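PDB 3DLJ: beta-Ala-His dipeptidase from Homo sapiens, which hydrolyses Xaa-His dipeptides, above all carnosine and anserine, as a secreted dinuclear zinc peptidase of the M20 family. Local coordinates for residues A[24-28]-A[464-468]; A[120-124]-A[457-461]; A[411-416]-A[469-473]. All coordinates share one frame; numbering follows the deposited sequence.

Contact 1: residues A[24-28]-A[464-468]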
ATOM      1  N   GLN A  24      10.015  20.215 -14.348  1.00 32.12           N
ATOM      2  CA  GLN A  24       8.868  19.325 -14.151  1.00 32.91           C
ATOM      3  C   GLN A  24       8.600  18.337 -15.295  1.00 32.43           C
ATOM      4  O   GLN A  24       8.189  17.198 -15.042  1.00 32.58           O
ATOM      5  CB  GLN A  24       7.594  20.102 -13.784  1.00 32.06           C
ATOM      6  CG  GLN A  24       7.004  20.979 -14.868  1.00 32.78           C
ATOM      7  CD  GLN A  24       5.750  21.709 -14.380  1.00 34.10           C
ATOM      8  OE1 GLN A  24       4.665  21.126 -14.292  1.00 36.84           O
ATOM      9  NE2 GLN A  24       5.903  22.972 -14.038  1.00 30.59           N
ATOM     10  N   ASP A  25       8.812  18.769 -16.535  1.00 32.21           N
ATOM     11  CA  ASP A  25       8.560  17.912 -17.700  1.00 32.59           C
ATOM     12  C   ASP A  25       9.589  16.794 -17.776  1.00 32.78           C
ATOM     13  O   ASP A  25       9.264  15.677 -18.202  1.00 32.68           O
ATOM     14  CB  ASP A  25       8.554  18.719 -19.001  1.00 32.72           C
ATOM     15  CG  ASP A  25       7.278  19.566 -19.171  1.00 32.46           C
ATOM     16  OD1 ASP A  25       6.293  19.382 -18.430  1.00 32.73           O
ATOM     17  OD2 ASP A  25       7.266  20.424 -20.067  1.00 33.45           O
ATOM     18  N   GLU A  26      10.819  17.116 -17.362  1.00 32.86           N
ATOM     19  CA  GLU A  26      11.889  16.141 -17.159  1.00 34.08           C
ATOM     20  C   GLU A  26      11.578  15.182 -16.004  1.00 32.74           C
ATOM     21  O   GLU A  26      11.909  14.010 -16.087  1.00 32.54           O
ATOM     22  CB  GLU A  26      13.223  16.826 -16.889  1.00 33.29           C
ATOM     23  CG  GLU A  26      13.993  17.269 -18.131  1.00 37.83           C
ATOM     24  CD  GLU A  26      15.170  18.207 -17.774  1.00 38.65           C
ATOM     25  OE1 GLU A  26      15.751  18.038 -16.664  1.00 44.15           O
ATOM     26  OE2 GLU A  26      15.503  19.113 -18.591  1.00 43.43           O
ATOM     27  N   PHE A  27      10.950  15.684 -14.936  1.00 32.02           N
ATOM     28  CA  PHE A  27      10.630  14.839 -13.796  1.00 31.10           C
ATOM     29  C   PHE A  27       9.552  13.828 -14.241  1.00 30.46           C
ATOM     30  O   PHE A  27       9.586  12.700 -13.838  1.00 30.28           O
ATOM     31  CB  PHE A  27      10.144  15.663 -12.585  1.00 31.15           C
ATOM     32  CG  PHE A  27      11.232  16.487 -11.862  1.00 31.03           C
ATOM     33  CD1 PHE A  27      12.589  16.277 -12.087  1.00 31.22           C
ATOM     34  CD2 PHE A  27      10.862  17.449 -10.912  1.00 29.62           C
ATOM     35  CE1 PHE A  27      13.557  16.999 -11.404  1.00 30.96           C
ATOM     36  CE2 PHE A  27      11.808  18.178 -10.222  1.00 29.42           C
ATOM     37  CZ  PHE A  27      13.168  17.968 -10.463  1.00 30.94           C
ATOM     38  N   VAL A  28       8.604  14.281 -15.065  1.00 30.14           N
ATOM     39  CA  VAL A  28       7.489  13.499 -15.603  1.00 29.32           C
ATOM     40  C   VAL A  28       7.952  12.503 -16.666  1.00 30.00           C
ATOM     41  O   VAL A  28       7.358  11.439 -16.814  1.00 30.33           O
ATOM     42  CB  VAL A  28       6.386  14.431 -16.226  1.00 29.22           C
ATOM     43  CG1 VAL A  28       5.395  13.635 -17.097  1.00 28.46           C
ATOM     44  CG2 VAL A  28       5.641  15.196 -15.145  1.00 28.19           C
ATOM     45  N   ARG A 464      -0.276  15.161 -11.942  1.00 31.24           N
ATOM     46  CA  ARG A 464       0.952  15.954 -12.134  1.00 32.43           C
ATOM     47  C   ARG A 464       1.162  16.942 -10.975  1.00 32.10           C
ATOM     48  O   ARG A 464       2.282  17.108 -10.483  1.00 32.21           O
ATOM     49  CB  ARG A 464       0.924  16.708 -13.474  1.00 32.49           C
ATOM     50  CG  ARG A 464       2.124  17.622 -13.676  1.00 33.75           C
ATOM     51  CD  ARG A 464       1.978  18.574 -14.872  1.00 33.42           C
ATOM     52  NE  ARG A 464       2.346  17.916 -16.120  1.00 33.08           N
ATOM     53  CZ  ARG A 464       3.555  17.936 -16.677  1.00 33.28           C
ATOM     54  NH1 ARG A 464       3.743  17.290 -17.812  1.00 31.32           N
ATOM     55  NH2 ARG A 464       4.571  18.585 -16.113  1.00 31.47           N
ATOM     56  N   TRP A 465       0.079  17.578 -10.531  1.00 31.97           N
ATOM     57  CA  TRP A 465       0.159  18.553  -9.452  1.00 32.30           C
ATOM     58  C   TRP A 465       0.657  17.927  -8.153  1.00 31.81           C
ATOM     59  O   TRP A 465       1.534  18.496  -7.484  1.00 32.03           O
ATOM     60  CB  TRP A 465      -1.192  19.208  -9.254  1.00 33.80           C
ATOM     61  CG  TRP A 465      -1.238  20.319  -8.257  1.00 35.08           C
ATOM     62  CD1 TRP A 465      -0.897  21.640  -8.462  1.00 36.20           C
ATOM     63  CD2 TRP A 465      -1.723  20.234  -6.910  1.00 36.66           C
ATOM     64  NE1 TRP A 465      -1.117  22.364  -7.312  1.00 35.39           N
ATOM     65  CE2 TRP A 465      -1.623  21.530  -6.347  1.00 35.84           C
ATOM     66  CE3 TRP A 465      -2.210  19.182  -6.116  1.00 36.96           C
ATOM     67  CZ2 TRP A 465      -2.000  21.807  -5.021  1.00 37.37           C
ATOM     68  CZ3 TRP A 465      -2.591  19.458  -4.797  1.00 37.19           C
ATOM     69  CH2 TRP A 465      -2.489  20.762  -4.267  1.00 36.86           C
ATOM     70  N   ASN A 466       0.116  16.755  -7.811  1.00 30.76           N
ATOM     71  CA  ASN A 466       0.561  15.996  -6.639  1.00 30.29           C
ATOM     72  C   ASN A 466       2.014  15.555  -6.713  1.00 29.95           C
ATOM     73  O   ASN A 466       2.733  15.611  -5.712  1.00 30.33           O
ATOM     74  CB  ASN A 466      -0.301  14.771  -6.439  1.00 29.90           C
ATOM     75  CG  ASN A 466      -1.693  15.114  -6.012  1.00 30.71           C
ATOM     76  OD1 ASN A 466      -2.402  15.845  -6.693  1.00 31.37           O
ATOM     77  ND2 ASN A 466      -2.114  14.555  -4.889  1.00 31.49           N
ATOM     78  N   TYR A 467       2.432  15.113  -7.895  1.00 28.73           N
ATOM     79  CA  TYR A 467       3.794  14.653  -8.136  1.00 28.76           C
ATOM     80  C   TYR A 467       4.820  15.792  -8.053  1.00 28.57           C
ATOM     81  O   TYR A 467       5.880  15.631  -7.468  1.00 29.12           O
ATOM     82  CB  TYR A 467       3.845  13.970  -9.510  1.00 27.98           C
ATOM     83  CG  TYR A 467       5.195  13.486  -9.990  1.00 28.58           C
ATOM     84  CD1 TYR A 467       5.955  12.575  -9.230  1.00 29.18           C
ATOM     85  CD2 TYR A 467       5.697  13.893 -11.234  1.00 26.02           C
ATOM     86  CE1 TYR A 467       7.193  12.100  -9.685  1.00 27.72           C
ATOM     87  CE2 TYR A 467       6.918  13.419 -11.701  1.00 26.83           C
ATOM     88  CZ  TYR A 467       7.671  12.510 -10.916  1.00 28.79           C
ATOM     89  OH  TYR A 467       8.911  12.033 -11.368  1.00 27.52           O
ATOM     90  N   ILE A 468       4.481  16.937  -8.640  1.00 29.08           N
ATOM     91  CA  ILE A 468       5.359  18.106  -8.690  1.00 29.16           C
ATOM     92  C   ILE A 468       5.344  18.924  -7.407  1.00 29.70           C
ATOM     93  O   ILE A 468       6.405  19.251  -6.870  1.00 30.55           O
ATOM     94  CB  ILE A 468       5.039  18.984  -9.915  1.00 29.00           C
ATOM     95  CG1 ILE A 468       5.274  18.180 -11.204  1.00 28.87           C
ATOM     96  CG2 ILE A 468       5.891  20.260  -9.916  1.00 29.54           C
ATOM     97  CD1 ILE A 468       6.694  17.589 -11.354  1.00 27.26           C
TER
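Y467 reaches across from helix 464-482 and donates its hydroxyl to a main-chain carbonyl of helix 24-35, with Y467 OH 2.6 Å from F27 O. The hydroxyl comes from above the carbonyl plane, and the edge of the phenol ring lies against the backbone of F27 and V28. Beside this bond the packing is close: Y467 CE2 lies 4.0 Å from F27 CB, and the end of the I468 side chain packs against Q24, with I468 CD1 3.6 Å from Q24 CB and also near the rim of the F27 ring. Y19 and I20 of helix 13-22, together with N153 of helix 141-160, close round F27 on this inner side. The pair is a steep helix crossing, 101° between N-to-C directions with axes 10.9 Å apart, and it sets an N-terminal helix against the C-terminal helix of the M20 peptidase chain. The outer side is more open and relies on charge. There R464 leaves its helix with CG anti to the backbone N, then bends at chi3 (-83°), which swings the guanidinium back over V28. V28 CG2 lies over one face, 3.7 Å from R464 NH2. R464 NH2 also donates to Q24 OE1 at 3.1 Å, tilted 22° from the guanidinium plane, and to D25 OD1 at 3.0 Å in a salt bridge whose two flat groups stand almost perpendicular. R464 NE turns instead to E131, a second carboxylate, while Q24 NE2 bonds back to D21 O. A leucine in place of R464 would probably leave D25 and E131 without the charge they share and Q24 OE1 without its donor. D25 itself lies exposed to solvent.

Contact 2: residues A[120-124]-A[457-461]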
ATOM      1  N   ASP A 120      -7.714  -6.145 -18.423  1.00 50.47           N
ATOM      2  CA  ASP A 120      -8.411  -5.993 -17.140  1.00 50.08           C
ATOM      3  C   ASP A 120      -9.383  -4.817 -17.157  1.00 48.83           C
ATOM      4  O   ASP A 120     -10.246  -4.740 -16.296  1.00 49.83           O
ATOM      5  CB  ASP A 120      -7.434  -5.780 -15.971  1.00 50.83           C
ATOM      6  CG  ASP A 120      -6.464  -6.936 -15.763  1.00 53.83           C
ATOM      7  OD1 ASP A 120      -6.792  -8.095 -16.149  1.00 54.28           O
ATOM      8  OD2 ASP A 120      -5.356  -6.661 -15.192  1.00 56.39           O
ATOM      9  N   GLY A 121      -9.241  -3.900 -18.116  1.00 47.54           N
ATOM     10  CA  GLY A 121     -10.147  -2.739 -18.237  1.00 45.23           C
ATOM     11  C   GLY A 121      -9.438  -1.389 -18.319  1.00 43.62           C
ATOM     12  O   GLY A 121     -10.024  -0.348 -18.019  1.00 44.05           O
ATOM     13  N   TRP A 122      -8.173  -1.405 -18.721  1.00 41.71           N
ATOM     14  CA  TRP A 122      -7.370  -0.184 -18.877  1.00 39.69           C
ATOM     15  C   TRP A 122      -7.744   0.539 -20.165  1.00 39.97           C
ATOM     16  O   TRP A 122      -7.881  -0.096 -21.207  1.00 39.85           O
ATOM     17  CB  TRP A 122      -5.891  -0.546 -18.931  1.00 37.91           C
ATOM     18  CG  TRP A 122      -5.263  -0.884 -17.607  1.00 35.82           C
ATOM     19  CD1 TRP A 122      -5.342  -2.076 -16.927  1.00 34.64           C
ATOM     20  CD2 TRP A 122      -4.440  -0.022 -16.813  1.00 33.58           C
ATOM     21  NE1 TRP A 122      -4.619  -1.997 -15.755  1.00 33.42           N
ATOM     22  CE2 TRP A 122      -4.062  -0.746 -15.661  1.00 33.82           C
ATOM     23  CE3 TRP A 122      -3.986   1.298 -16.963  1.00 32.26           C
ATOM     24  CZ2 TRP A 122      -3.242  -0.195 -14.665  1.00 35.58           C
ATOM     25  CZ3 TRP A 122      -3.190   1.841 -15.973  1.00 34.12           C
ATOM     26  CH2 TRP A 122      -2.808   1.088 -14.847  1.00 32.95           C
ATOM     27  N   LEU A 123      -7.918   1.857 -20.083  1.00 39.77           N
ATOM     28  CA  LEU A 123      -8.184   2.697 -21.252  1.00 40.40           C
ATOM     29  C   LEU A 123      -6.890   3.159 -21.903  1.00 39.73           C
ATOM     30  O   LEU A 123      -6.899   3.773 -22.968  1.00 40.19           O
ATOM     31  CB  LEU A 123      -9.024   3.936 -20.876  1.00 41.00           C
ATOM     32  CG  LEU A 123     -10.297   3.760 -20.031  1.00 42.30           C
ATOM     33  CD1 LEU A 123     -11.009   5.096 -19.942  1.00 46.45           C
ATOM     34  CD2 LEU A 123     -11.239   2.695 -20.588  1.00 44.20           C
ATOM     35  N   THR A 124      -5.776   2.885 -21.238  1.00 39.33           N
ATOM     36  CA  THR A 124      -4.449   3.200 -21.746  1.00 38.05           C
ATOM     37  C   THR A 124      -3.588   1.964 -21.574  1.00 37.61           C
ATOM     38  O   THR A 124      -3.962   1.016 -20.875  1.00 37.74           O
ATOM     39  CB  THR A 124      -3.799   4.381 -20.973  1.00 38.75           C
ATOM     40  OG1 THR A 124      -3.661   4.040 -19.587  1.00 38.48           O
ATOM     41  CG2 THR A 124      -4.618   5.670 -21.114  1.00 37.95           C
ATOM     42  N   SER A 457      -5.488  -1.094  -9.122  1.00 36.11           N
ATOM     43  CA  SER A 457      -6.664  -1.163  -9.986  1.00 36.37           C
ATOM     44  C   SER A 457      -6.284  -0.810 -11.401  1.00 35.53           C
ATOM     45  O   SER A 457      -5.152  -0.411 -11.652  1.00 36.05           O
ATOM     46  CB  SER A 457      -7.728  -0.156  -9.542  1.00 36.15           C
ATOM     47  OG  SER A 457      -8.083  -0.420  -8.205  1.00 42.06           O
ATOM     48  N   GLN A 458      -7.252  -0.945 -12.302  1.00 34.83           N
ATOM     49  CA  GLN A 458      -7.153  -0.477 -13.676  1.00 35.03           C
ATOM     50  C   GLN A 458      -7.157   1.035 -13.643  1.00 34.09           C
ATOM     51  O   GLN A 458      -7.848   1.633 -12.817  1.00 33.34           O
ATOM     52  CB  GLN A 458      -8.356  -0.935 -14.514  1.00 35.20           C
ATOM     53  CG  GLN A 458      -8.802  -2.358 -14.276  1.00 38.12           C
ATOM     54  CD  GLN A 458      -9.932  -2.447 -13.272  1.00 39.12           C
ATOM     55  OE1 GLN A 458      -9.921  -1.781 -12.242  1.00 37.04           O
ATOM     56  NE2 GLN A 458     -10.928  -3.274 -13.581  1.00 40.76           N
ATOM     57  N   ASN A 459      -6.393   1.638 -14.549  1.00 33.59           N
ATOM     58  CA  ASN A 459      -6.353   3.096 -14.728  1.00 32.73           C
ATOM     59  C   ASN A 459      -5.853   3.853 -13.492  1.00 32.19           C
ATOM     60  O   ASN A 459      -6.387   4.906 -13.130  1.00 32.64           O
ATOM     61  CB  ASN A 459      -7.710   3.597 -15.254  1.00 33.65           C
ATOM     62  CG  ASN A 459      -8.146   2.852 -16.519  1.00 33.79           C
ATOM     63  OD1 ASN A 459      -7.420   2.839 -17.507  1.00 36.71           O
ATOM     64  ND2 ASN A 459      -9.301   2.202 -16.476  1.00 30.98           N
ATOM     65  N   GLU A 460      -4.837   3.278 -12.843  1.00 31.46           N
ATOM     66  CA  GLU A 460      -4.015   3.962 -11.844  1.00 31.56           C
ATOM     67  C   GLU A 460      -3.370   5.219 -12.438  1.00 31.42           C
ATOM     68  O   GLU A 460      -2.936   5.209 -13.570  1.00 31.44           O
ATOM     69  CB  GLU A 460      -2.888   3.034 -11.352  1.00 30.93           C
ATOM     70  CG  GLU A 460      -2.056   3.675 -10.257  1.00 28.90           C
ATOM     71  CD  GLU A 460      -0.889   2.857  -9.801  1.00 30.13           C
ATOM     72  OE1 GLU A 460      -0.806   1.625 -10.103  1.00 28.10           O
ATOM     73  OE2 GLU A 460      -0.052   3.452  -9.082  1.00 33.26           O
ATOM     74  N   LYS A 461      -3.292   6.278 -11.647  1.00 31.41           N
ATOM     75  CA  LYS A 461      -2.634   7.528 -12.045  1.00 30.82           C
ATOM     76  C   LYS A 461      -2.018   8.163 -10.802  1.00 30.58           C
ATOM     77  O   LYS A 461      -2.349   7.789  -9.668  1.00 30.24           O
ATOM     78  CB  LYS A 461      -3.657   8.519 -12.642  1.00 29.88           C
ATOM     79  CG  LYS A 461      -4.806   8.769 -11.665  1.00 31.55           C
ATOM     80  CD  LYS A 461      -5.404  10.114 -11.766  1.00 33.52           C
ATOM     81  CE  LYS A 461      -6.514  10.327 -10.740  1.00 33.73           C
ATOM     82  NZ  LYS A 461      -6.015  11.032  -9.530  1.00 31.19           N
TER
HETATM   83  O   HOH W   1      -5.818   4.583 -18.201  1.00 29.97           O
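The indole of W122 lies flat against the backbone of the 457-461 loop, which passes over one face: the backbone N of N459 sits 3.2 Å above the middle of the W122 ring system, and Q458 CA makes a CH-pi contact, 3.8 Å from the centroid of the five-membered ring. S457 O and E460 N approach CZ2 and CH2 obliquely, and the hydroxyl of T124, from the indole's own segment, lies at the edge, in plane. Beside this face contact the N459 amide bonds twice to the other segment. N459 OD1 accepts L123 N at 2.8 Å, in the carbonyl plane and on a lone pair, with a nearly straight bond (166°); N459 ND2 donates to G121 O at 3.1 Å, tilted from both planes. A water joins N459 OD1 to T124 OG1 as well. Q458, its chain bent at chi2 (95°), brings NE2 to D120 O at 3.2 Å; the oxygen lies in the Q458 amide plane, but the donor stands above the D120 carbonyl plane. At G121 (phi 128°) a CB would collide with the preceding carbonyl oxygen. E460 touches the indole through CB and sends its carboxylate to R139 and to the backbone nitrogens of T142 and D143, the zinc-bridging aspartate, and so probably helps to position it. The contact thus joins the loop between strands 104-110 and 130-132 to the one leading into strand 461-463, with T124 resting on strand 135-137 and E460 reaching the start of helix 141-160.

Contact 3: residues A[411-416]-A[469-473]; sequences AIRTVF and EGTKL
L473 and I412 meet at the heart of this helix pair, where L473 CD1 comes 3.5 Å from I412 CG1 and 3.8 Å from A411 CB. The leucine gets there with CG anti to its own nitrogen (chi1 175°), which carries both methyls over to the other helix; CD2 ends near the rim of the F416 ring. V415 instead sets its two branches against main chain: V415 CG1 lies 3.5 Å from E469 O and V415 CG2 3.6 Å from K472 O. The same CG1 also lies over one face of the F416 ring, offset toward the rim, while F416 CE2 approaches E469 CB at 3.7 Å. No hydrogen bond crosses between the two segments. Polar ends are settled within helix 464-482 and beyond it: E469 OE1 receives K472 NZ at 3.0 Å on its syn side, and that lysine also forms a salt bridge with D21. Farther out, F17 of helix 13-22 touches both V415 and K472, and A476, one turn on, continues the seam along A411 and V415. Running 139° apart, with axes 9.3 Å from each other, these are two obliquely antiparallel helices, consistent with the helical layer that flanks the central mixed sheet in the catalytic domain of M20 peptidases.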
ATOM      1  N   ALA A 411       6.087  21.557   6.767  1.00 34.29           N
ATOM      2  CA  ALA A 411       6.402  21.463   5.342  1.00 34.50           C
ATOM      3  C   ALA A 411       5.139  21.582   4.490  1.00 34.69           C
ATOM      4  O   ALA A 411       5.164  22.222   3.437  1.00 34.03           O
ATOM      5  CB  ALA A 411       7.161  20.167   5.020  1.00 34.17           C
ATOM      6  N   ILE A 412       4.042  20.965   4.956  1.00 35.06           N
ATOM      7  CA  ILE A 412       2.760  20.999   4.239  1.00 35.62           C
ATOM      8  C   ILE A 412       2.186  22.392   4.191  1.00 35.65           C
ATOM      9  O   ILE A 412       1.774  22.844   3.123  1.00 36.02           O
ATOM     10  CB  ILE A 412       1.714  19.971   4.790  1.00 36.21           C
ATOM     11  CG1 ILE A 412       2.115  18.547   4.391  1.00 34.64           C
ATOM     12  CG2 ILE A 412       0.282  20.283   4.279  1.00 35.88           C
ATOM     13  CD1 ILE A 412       1.100  17.494   4.763  1.00 35.72           C
ATOM     14  N   ARG A 413       2.197  23.079   5.338  1.00 36.06           N
ATOM     15  CA  ARG A 413       1.732  24.452   5.417  1.00 36.13           C
ATOM     16  C   ARG A 413       2.482  25.346   4.433  1.00 36.00           C
ATOM     17  O   ARG A 413       1.853  26.121   3.699  1.00 36.10           O
ATOM     18  CB  ARG A 413       1.803  24.995   6.854  1.00 36.70           C
ATOM     19  N   THR A 414       3.809  25.203   4.383  1.00 35.59           N
ATOM     20  CA  THR A 414       4.652  25.991   3.461  1.00 35.26           C
ATOM     21  C   THR A 414       4.267  25.819   1.988  1.00 35.60           C
ATOM     22  O   THR A 414       4.141  26.815   1.259  1.00 35.47           O
ATOM     23  CB  THR A 414       6.171  25.678   3.637  1.00 35.24           C
ATOM     24  OG1 THR A 414       6.620  26.171   4.898  1.00 33.20           O
ATOM     25  CG2 THR A 414       7.010  26.331   2.544  1.00 34.59           C
ATOM     26  N   VAL A 415       4.087  24.568   1.553  1.00 36.07           N
ATOM     27  CA  VAL A 415       3.884  24.262   0.120  1.00 36.46           C
ATOM     28  C   VAL A 415       2.435  24.458  -0.345  1.00 36.47           C
ATOM     29  O   VAL A 415       2.184  24.961  -1.441  1.00 35.52           O
ATOM     30  CB  VAL A 415       4.422  22.853  -0.258  1.00 36.42           C
ATOM     31  CG1 VAL A 415       4.086  22.493  -1.699  1.00 35.17           C
ATOM     32  CG2 VAL A 415       5.937  22.801  -0.042  1.00 37.39           C
ATOM     33  N   PHE A 416       1.488  24.078   0.503  1.00 37.52           N
ATOM     34  CA  PHE A 416       0.087  24.080   0.107  1.00 38.70           C
ATOM     35  C   PHE A 416      -0.683  25.238   0.716  1.00 39.77           C
ATOM     36  O   PHE A 416      -1.827  25.494   0.339  1.00 40.19           O
ATOM     37  CB  PHE A 416      -0.564  22.709   0.379  1.00 38.20           C
ATOM     38  CG  PHE A 416       0.029  21.584  -0.460  1.00 38.13           C
ATOM     39  CD1 PHE A 416       0.994  20.730   0.068  1.00 37.54           C
ATOM     40  CD2 PHE A 416      -0.356  21.404  -1.788  1.00 37.79           C
ATOM     41  CE1 PHE A 416       1.551  19.708  -0.711  1.00 37.49           C
ATOM     42  CE2 PHE A 416       0.194  20.361  -2.578  1.00 35.83           C
ATOM     43  CZ  PHE A 416       1.143  19.526  -2.037  1.00 36.88           C
ATOM     44  N   GLU A 469       4.151  19.238  -6.902  1.00 30.05           N
ATOM     45  CA  GLU A 469       4.011  19.913  -5.615  1.00 29.40           C
ATOM     46  C   GLU A 469       4.519  19.066  -4.459  1.00 29.37           C
ATOM     47  O   GLU A 469       5.001  19.614  -3.461  1.00 29.36           O
ATOM     48  CB  GLU A 469       2.560  20.334  -5.376  1.00 29.76           C
ATOM     49  CG  GLU A 469       2.075  21.445  -6.345  1.00 30.81           C
ATOM     50  CD  GLU A 469       2.945  22.730  -6.326  1.00 31.98           C
ATOM     51  OE1 GLU A 469       3.472  23.147  -7.389  1.00 35.15           O
ATOM     52  OE2 GLU A 469       3.106  23.333  -5.256  1.00 32.23           O
ATOM     53  N   GLY A 470       4.427  17.736  -4.600  1.00 28.99           N
ATOM     54  CA  GLY A 470       4.942  16.798  -3.615  1.00 28.45           C
ATOM     55  C   GLY A 470       6.451  16.754  -3.567  1.00 29.01           C
ATOM     56  O   GLY A 470       7.021  16.506  -2.521  1.00 30.07           O
ATOM     57  N   THR A 471       7.103  16.961  -4.710  1.00 29.07           N
ATOM     58  CA  THR A 471       8.539  17.176  -4.778  1.00 28.69           C
ATOM     59  C   THR A 471       8.973  18.387  -3.934  1.00 29.03           C
ATOM     60  O   THR A 471       9.971  18.314  -3.199  1.00 29.46           O
ATOM     61  CB  THR A 471       9.017  17.330  -6.264  1.00 28.83           C
ATOM     62  OG1 THR A 471       8.516  16.235  -7.064  1.00 29.35           O
ATOM     63  CG2 THR A 471      10.537  17.395  -6.355  1.00 26.02           C
ATOM     64  N   LYS A 472       8.219  19.481  -4.024  1.00 28.92           N
ATOM     65  CA  LYS A 472       8.435  20.666  -3.190  1.00 29.73           C
ATOM     66  C   LYS A 472       8.213  20.427  -1.701  1.00 30.13           C
ATOM     67  O   LYS A 472       8.953  20.973  -0.854  1.00 29.68           O
ATOM     68  CB  LYS A 472       7.535  21.804  -3.649  1.00 29.78           C
ATOM     69  CG  LYS A 472       7.934  22.361  -4.978  1.00 30.53           C
ATOM     70  CD  LYS A 472       6.725  22.901  -5.683  1.00 32.61           C
ATOM     71  CE  LYS A 472       7.106  23.607  -6.938  1.00 31.29           C
ATOM     72  NZ  LYS A 472       6.053  24.592  -7.211  1.00 31.69           N
ATOM     73  N   LEU A 473       7.193  19.622  -1.392  1.00 30.36           N
ATOM     74  CA  LEU A 473       6.880  19.229  -0.028  1.00 30.64           C
ATOM     75  C   LEU A 473       8.083  18.528   0.595  1.00 31.65           C
ATOM     76  O   LEU A 473       8.492  18.841   1.727  1.00 32.47           O
ATOM     77  CB  LEU A 473       5.658  18.295   0.007  1.00 30.87           C
ATOM     78  CG  LEU A 473       5.274  17.687   1.359  1.00 29.51           C
ATOM     79  CD1 LEU A 473       4.921  18.808   2.280  1.00 31.42           C
ATOM     80  CD2 LEU A 473       4.098  16.749   1.236  1.00 31.29           C
TER

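Contacts 1 and 3 occupy successive turns of helix 464-482, with centres 13 Å apart, and they touch: W465 CH2 lies 3.2 Å from F416 CE2, and F27 CE2 4.1 Å from T471 CG2. D21 ties them again: its main-chain O takes Q24 NE2, its carboxylate K472 NZ. Segment 457-461 of contact 2 lies just upstream of that helix, the centre of contact 2 being about 20 Å from that of contact 1 and 28 Å from that of contact 3. It alone approaches the catalytic centre: the E460 side chain is about 7 Å from a zinc ion. One C-terminal run of chain thus passes from the metal site to remote helix packing.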